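Local structure of exodeoxyribonuclease 10 (Escherichia coli, 4FZX) at residues Gly15-Ala20 against His51-Ala56; Ile97-Leu102 against Ala144-Asp149. The protein degrades single-stranded and double-stranded DNA from the 3' end, as a magnesium-dependent DEDDh exonuclease of the DnaQ family that serves DNA repair. One frame throughout, in Å; residues are numbered along the deposited sequence.

Interaction 1 (Gly15-Ala20 against His51-Ala56); sequences GIVEIA and HRITEA
Val17 meets His51 and Ile53 through a single methyl, CG2. Over one face of the imidazole, toward its rim, CG2 of Val17 makes a CH-pi contact 4.1 Å from the centroid of the His51 ring, 24° off the ring normal. The same CG2 of Val17 lies 3.8 Å from CD1 of Ile53, and the two side chains slide past each other in opposite directions. Ile53 extends its chain (chi2 161°), which carries CD1 on to Glu18, 3.5 Å from OE1; the two side chains cross at about a right angle. The carboxylate itself looks to other partners, a salt bridge with Arg135 and a hydrogen bond from Ala136 N, so the isoleucine covers an acid whose charge is probably balanced by Arg135.

The ring is gripped at both nitrogens. Ile53 N donates to His51 ND1 at 3.0 Å, from 16° out of the ring plane, and NE2 is hydrogen-bonded to Thr9 O. A histidine thus offers an acceptor and a donor while its face takes the valine methyl; its side chain, about 7 Å from a sodium ion, also packs on a DNA phosphate. Were His51 replaced by an alanine, Ile53 N and Thr9 O would probably lose their partner and a gap would open beside Val17.

Arg52, the first residue past helix 45-51, takes positive phi and turns the chain toward Thr54, the N-cap of helix 55-58. Val17 and Glu18 both face Glu8, a sodium ligand, in a classic beta bulge. The contact thus joins the bulged start of strand 16-25, between strands 2-9 and 28-36, to the end of helix 45-51 and the loop after it.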
loop_
_atom_site.group_PDB
_atom_site.type_symbol
_atom_site.label_atom_id
_atom_site.label_comp_id
_atom_site.label_asym_id
_atom_site.label_seq_id
_atom_site.Cartn_x
_atom_site.Cartn_y
_atom_site.Cartn_z
ATOM N N GLY C 15 25.352 -5.605 -31.241
ATOM C CA GLY C 15 26.411 -5.168 -32.143
ATOM C C GLY C 15 26.905 -3.783 -31.756
ATOM O O GLY C 15 26.138 -2.827 -31.738
ATOM N N ILE C 16 28.187 -3.682 -31.438
ATOM C CA ILE C 16 28.730 -2.500 -30.794
ATOM C C ILE C 16 29.532 -1.699 -31.793
ATOM O O ILE C 16 30.425 -2.249 -32.457
ATOM C CB ILE C 16 29.671 -2.897 -29.669
ATOM C CG1 ILE C 16 29.057 -4.048 -28.858
ATOM C CG2 ILE C 16 30.057 -1.665 -28.811
ATOM C CD1 ILE C 16 27.742 -3.668 -28.136
ATOM N N VAL C 17 29.228 -0.404 -31.901
ATOM C CA VAL C 17 29.989 0.476 -32.788
ATOM C C VAL C 17 30.763 1.527 -32.021
ATOM O O VAL C 17 31.731 2.091 -32.538
ATOM C CB VAL C 17 29.100 1.153 -33.867
ATOM C CG1 VAL C 17 28.475 0.094 -34.764
ATOM C CG2 VAL C 17 28.002 2.001 -33.221
ATOM N N GLU C 18 30.356 1.776 -30.780
ATOM C CA GLU C 18 31.095 2.682 -29.906
ATOM C C GLU C 18 30.860 2.327 -28.433
ATOM O O GLU C 18 29.756 1.983 -28.034
ATOM C CB GLU C 18 30.672 4.141 -30.160
ATOM C CG GLU C 18 31.721 5.184 -29.744
ATOM C CD GLU C 18 31.349 6.618 -30.128
ATOM O OE1 GLU C 18 30.142 6.918 -30.296
ATOM O OE2 GLU C 18 32.267 7.469 -30.209
ATOM N N ILE C 19 31.885 2.505 -27.615
ATOM C CA ILE C 19 31.716 2.453 -26.179
ATOM C C ILE C 19 32.525 3.574 -25.545
ATOM O O ILE C 19 33.550 4.023 -26.102
ATOM C CB ILE C 19 32.197 1.112 -25.625
ATOM C CG1 ILE C 19 31.842 0.987 -24.139
ATOM C CG2 ILE C 19 33.722 0.954 -25.855
ATOM C CD1 ILE C 19 32.090 -0.424 -23.555
ATOM N N ALA C 20 32.092 4.006 -24.370
ATOM C CA ALA C 20 32.765 5.085 -23.659
ATOM C C ALA C 20 32.437 5.011 -22.173
ATOM O O ALA C 20 31.451 4.367 -21.782
ATOM C CB ALA C 20 32.336 6.424 -24.222
ATOM N N HIS C 51 22.913 7.452 -34.104
ATOM C CA HIS C 51 24.279 7.728 -33.646
ATOM C C HIS C 51 25.194 8.274 -34.741
ATOM O O HIS C 51 26.234 8.857 -34.445
ATOM C CB HIS C 51 24.909 6.514 -32.958
ATOM C CG HIS C 51 24.925 5.286 -33.804
ATOM N ND1 HIS C 51 25.319 5.299 -35.125
ATOM C CD2 HIS C 51 24.516 4.020 -33.544
ATOM C CE1 HIS C 51 25.209 4.081 -35.623
ATOM N NE2 HIS C 51 24.758 3.282 -34.673
ATOM N N ARG C 52 24.774 8.110 -35.994
ATOM C CA ARG C 52 25.468 8.672 -37.149
ATOM C C ARG C 52 26.903 8.185 -37.213
ATOM O O ARG C 52 27.832 8.944 -37.521
ATOM C CB ARG C 52 25.407 10.194 -37.140
ATOM C CG ARG C 52 24.044 10.749 -37.527
ATOM C CD ARG C 52 24.017 12.246 -37.369
ATOM N NE ARG C 52 23.642 12.642 -36.021
ATOM C CZ ARG C 52 23.868 13.847 -35.508
ATOM N NH1 ARG C 52 24.530 14.760 -36.210
ATOM N NH2 ARG C 52 23.469 14.126 -34.275
ATOM N N ILE C 53 27.077 6.921 -36.858
ATOM C CA ILE C 53 28.318 6.237 -37.081
ATOM C C ILE C 53 28.136 5.328 -38.271
ATOM O O ILE C 53 27.242 4.476 -38.277
ATOM C CB ILE C 53 28.728 5.405 -35.836
ATOM C CG1 ILE C 53 28.887 6.340 -34.625
ATOM C CG2 ILE C 53 30.019 4.616 -36.124
ATOM C CD1 ILE C 53 28.849 5.658 -33.265
ATOM N N THR C 54 28.952 5.550 -39.296
ATOM C CA THR C 54 28.818 4.855 -40.562
ATOM C C THR C 54 29.696 3.613 -40.521
ATOM O O THR C 54 30.516 3.472 -39.629
ATOM C CB THR C 54 29.313 5.742 -41.713
ATOM O OG1 THR C 54 30.719 5.956 -41.556
ATOM C CG2 THR C 54 28.586 7.111 -41.713
ATOM N N GLU C 55 29.552 2.739 -41.520
ATOM C CA GLU C 55 30.337 1.508 -41.579
ATOM C C GLU C 55 31.808 1.828 -41.827
ATOM O O GLU C 55 32.698 1.163 -41.281
ATOM C CB GLU C 55 29.802 0.573 -42.673
ATOM C CG GLU C 55 28.378 0.050 -42.410
ATOM C CD GLU C 55 28.354 -1.228 -41.566
ATOM O OE1 GLU C 55 29.438 -1.659 -41.088
ATOM O OE2 GLU C 55 27.246 -1.800 -41.381
ATOM N N ALA C 56 32.063 2.867 -42.623
ATOM C CA ALA C 56 33.423 3.262 -42.910
ATOM C C ALA C 56 34.125 3.816 -41.670
ATOM O O ALA C 56 35.343 3.699 -41.538
ATOM C CB ALA C 56 33.480 4.256 -44.058
#

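Interaction 2 (Ile97-Leu102 against Ala144-Asp149); sequences ICTMKL and AALLID. With nucleotides of chain A.
In this RNase H-like exonuclease fold, helix 136-154, which brings the sodium ligand Asp139, packs here against the point where strand 95-98 passes into helix 99-106. Thr99 carries the contact. Its CB and OG1 both lie 4.0 Å from CD2 of Leu146, and its methyl CG2 approaches CB of Leu147, also at 4.0 Å, the side chains of Thr99 and Leu147 crossing at about a right angle. With chi1 at 49°, OG1 sits between the backbone N and the carbonyl carbon; it is hydrogen-bonded to His80 ND1, which satisfies a buried hydroxyl while the methyl packs on Leu147. A threonine suits a place that needs both.

Cys98 is the N-cap of helix 99-106: its SG accepts from Lys101 N at 3.6 Å, a nearly straight bond of 170°. Next to Thr99 in the helix, Met100, a selenomethionine, starts away from 144-149 and packs on a DNA sugar, though the exact position of its end is uncertain; Lys101 NZ forms a salt bridge with a phosphate.

Leu147 also touches Leu2 and Ile4 of strand 2-9, Val24 of strand 16-25 and Met161 of helix 158-165, placing the contact between the sheet and helix 158-165.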
loop_
_atom_site.group_PDB
_atom_site.type_symbol
_atom_site.label_atom_id
_atom_site.label_comp_id
_atom_site.label_asym_id
_atom_site.label_seq_id
_atom_site.Cartn_x
_atom_site.Cartn_y
_atom_site.Cartn_z
ATOM N N ILE C 97 24.246 -0.040 -11.805
ATOM C CA ILE C 97 23.303 0.951 -11.324
ATOM C C ILE C 97 22.591 1.579 -12.519
ATOM O O ILE C 97 23.223 1.905 -13.535
ATOM C CB ILE C 97 24.010 2.015 -10.486
ATOM C CG1 ILE C 97 24.423 1.416 -9.133
ATOM C CG2 ILE C 97 23.122 3.231 -10.287
ATOM C CD1 ILE C 97 25.495 2.223 -8.391
ATOM N N CYS C 98 21.266 1.652 -12.438
ATOM C CA CYS C 98 20.479 2.229 -13.521
ATOM C C CYS C 98 19.940 3.611 -13.153
ATOM O O CYS C 98 19.161 3.738 -12.226
ATOM C CB CYS C 98 19.327 1.301 -13.888
ATOM S SG CYS C 98 18.385 1.892 -15.301
ATOM N N THR C 99 20.368 4.648 -13.869
ATOM C CA THR C 99 19.878 5.999 -13.591
ATOM C C THR C 99 18.432 6.205 -14.013
ATOM O O THR C 99 17.755 7.106 -13.517
ATOM C CB THR C 99 20.748 7.087 -14.205
ATOM O OG1 THR C 99 20.998 6.800 -15.590
ATOM C CG2 THR C 99 22.056 7.223 -13.439
HETATM N N MSE C 100 17.937 5.329 -14.873
HETATM C CA MSE C 100 16.541 5.385 -15.271
HETATM C C MSE C 100 15.634 4.955 -14.138
HETATM O O MSE C 100 14.674 5.642 -13.797
HETATM C CB MSE C 100 16.290 4.514 -16.502
HETATM C CG MSE C 100 14.899 4.689 -17.072
HETATM SE SE MSE C 100 14.508 3.365 -18.461
HETATM C CE MSE C 100 15.482 4.230 -19.885
ATOM N N LYS C 101 15.932 3.799 -13.566
ATOM C CA LYS C 101 15.210 3.336 -12.404
ATOM C C LYS C 101 15.331 4.359 -11.294
ATOM O O LYS C 101 14.372 4.612 -10.579
ATOM C CB LYS C 101 15.750 1.987 -11.937
ATOM C CG LYS C 101 15.347 0.833 -12.836
ATOM C CD LYS C 101 16.106 -0.435 -12.499
ATOM C CE LYS C 101 15.339 -1.663 -12.950
ATOM N NZ LYS C 101 14.312 -2.086 -11.940
ATOM N N LEU C 102 16.525 4.913 -11.115
ATOM C CA LEU C 102 16.715 5.884 -10.046
ATOM C C LEU C 102 15.841 7.126 -10.252
ATOM O O LEU C 102 15.188 7.598 -9.323
ATOM C CB LEU C 102 18.187 6.277 -9.911
ATOM C CG LEU C 102 19.147 5.165 -9.479
ATOM C CD1 LEU C 102 20.584 5.671 -9.402
ATOM C CD2 LEU C 102 18.711 4.554 -8.152
ATOM N N ALA C 144 26.367 11.022 -16.422
ATOM C CA ALA C 144 27.147 11.354 -15.234
ATOM C C ALA C 144 26.574 12.588 -14.546
ATOM O O ALA C 144 26.365 12.587 -13.327
ATOM C CB ALA C 144 28.621 11.572 -15.594
ATOM N N ALA C 145 26.295 13.635 -15.322
ATOM C CA ALA C 145 25.648 14.828 -14.754
ATOM C C ALA C 145 24.322 14.468 -14.087
ATOM O O ALA C 145 24.000 14.960 -13.010
ATOM C CB ALA C 145 25.440 15.917 -15.834
ATOM N N LEU C 146 23.553 13.599 -14.732
ATOM C CA LEU C 146 22.304 13.138 -14.160
ATOM C C LEU C 146 22.520 12.365 -12.854
ATOM O O LEU C 146 21.755 12.515 -11.907
ATOM C CB LEU C 146 21.551 12.272 -15.164
ATOM C CG LEU C 146 20.321 11.551 -14.616
ATOM C CD1 LEU C 146 19.281 12.550 -14.063
ATOM C CD2 LEU C 146 19.710 10.625 -15.673
ATOM N N LEU C 147 23.568 11.550 -12.803
ATOM C CA LEU C 147 23.825 10.727 -11.634
ATOM C C LEU C 147 24.261 11.601 -10.454
ATOM O O LEU C 147 23.817 11.404 -9.323
ATOM C CB LEU C 147 24.897 9.676 -11.945
ATOM C CG LEU C 147 25.520 9.023 -10.701
ATOM C CD1 LEU C 147 24.542 8.015 -10.043
ATOM C CD2 LEU C 147 26.834 8.374 -11.037
ATOM N N ILE C 148 25.063 12.617 -10.736
ATOM C CA ILE C 148 25.507 13.535 -9.691
ATOM C C ILE C 148 24.311 14.269 -9.097
ATOM O O ILE C 148 24.176 14.371 -7.870
ATOM C CB ILE C 148 26.569 14.552 -10.209
ATOM C CG1 ILE C 148 27.891 13.839 -10.464
ATOM C CG2 ILE C 148 26.774 15.696 -9.182
ATOM C CD1 ILE C 148 28.852 14.597 -11.346
ATOM N N ASP C 149 23.414 14.719 -9.973
ATOM C CA ASP C 149 22.162 15.360 -9.563
ATOM C C ASP C 149 21.326 14.420 -8.694
ATOM O O ASP C 149 20.851 14.805 -7.619
ATOM C CB ASP C 149 21.381 15.793 -10.808
ATOM C CG ASP C 149 20.019 16.377 -10.488
ATOM O OD1 ASP C 149 19.867 17.076 -9.468
ATOM O OD2 ASP C 149 19.103 16.187 -11.310
ATOM P P DG A 15 10.066 6.887 -23.534
ATOM O OP1 DG A 15 10.231 8.289 -23.122
ATOM O OP2 DG A 15 9.729 6.586 -24.942
ATOM O "O5'" DG A 15 11.409 6.105 -23.159
ATOM C "C5'" DG A 15 11.990 6.278 -21.874
ATOM C "C4'" DG A 15 13.063 5.233 -21.637
ATOM O "O4'" DG A 15 12.468 3.919 -21.466
ATOM C "C3'" DG A 15 14.067 5.084 -22.769
ATOM O "O3'" DG A 15 15.143 5.958 -22.510
ATOM C "C2'" DG A 15 14.507 3.633 -22.642
ATOM C "C1'" DG A 15 13.270 2.935 -22.087
ATOM N N9 DG A 15 12.447 2.345 -23.129
ATOM C C8 DG A 15 11.708 3.027 -24.060
ATOM N N7 DG A 15 11.031 2.234 -24.852
ATOM C C5 DG A 15 11.336 0.957 -24.401
ATOM C C6 DG A 15 10.897 -0.289 -24.892
ATOM O O6 DG A 15 10.111 -0.490 -25.833
ATOM N N1 DG A 15 11.448 -1.358 -24.175
ATOM C C2 DG A 15 12.319 -1.207 -23.100
ATOM N N2 DG A 15 12.784 -2.345 -22.537
ATOM N N3 DG A 15 12.742 -0.021 -22.646
ATOM C C4 DG A 15 12.204 1.004 -23.341
#

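From the N terminus, the chain runs through strands 2-9 and 16-25, the hairpin partner 28-36 and helix 45-51 before interaction 1 closes a loop of 30 residues. Only afterwards, past strand 76-79, at the end of strand 95-98, does interaction 2 open; it spans 41 residues that hold helices but no strand, and closes on helix 136-154. The two are therefore in series, neither nested nor crossed. Their centres are 23 Å apart on opposite sides of the chain's centre, with no touch between them, yet both reach the same mixed sheet. Interaction 1 fixes the end of helix 45-51 and the loop after it to strand 16-25, and interaction 2 joins the edge strand 95-98 and its following helix to helix 136-154.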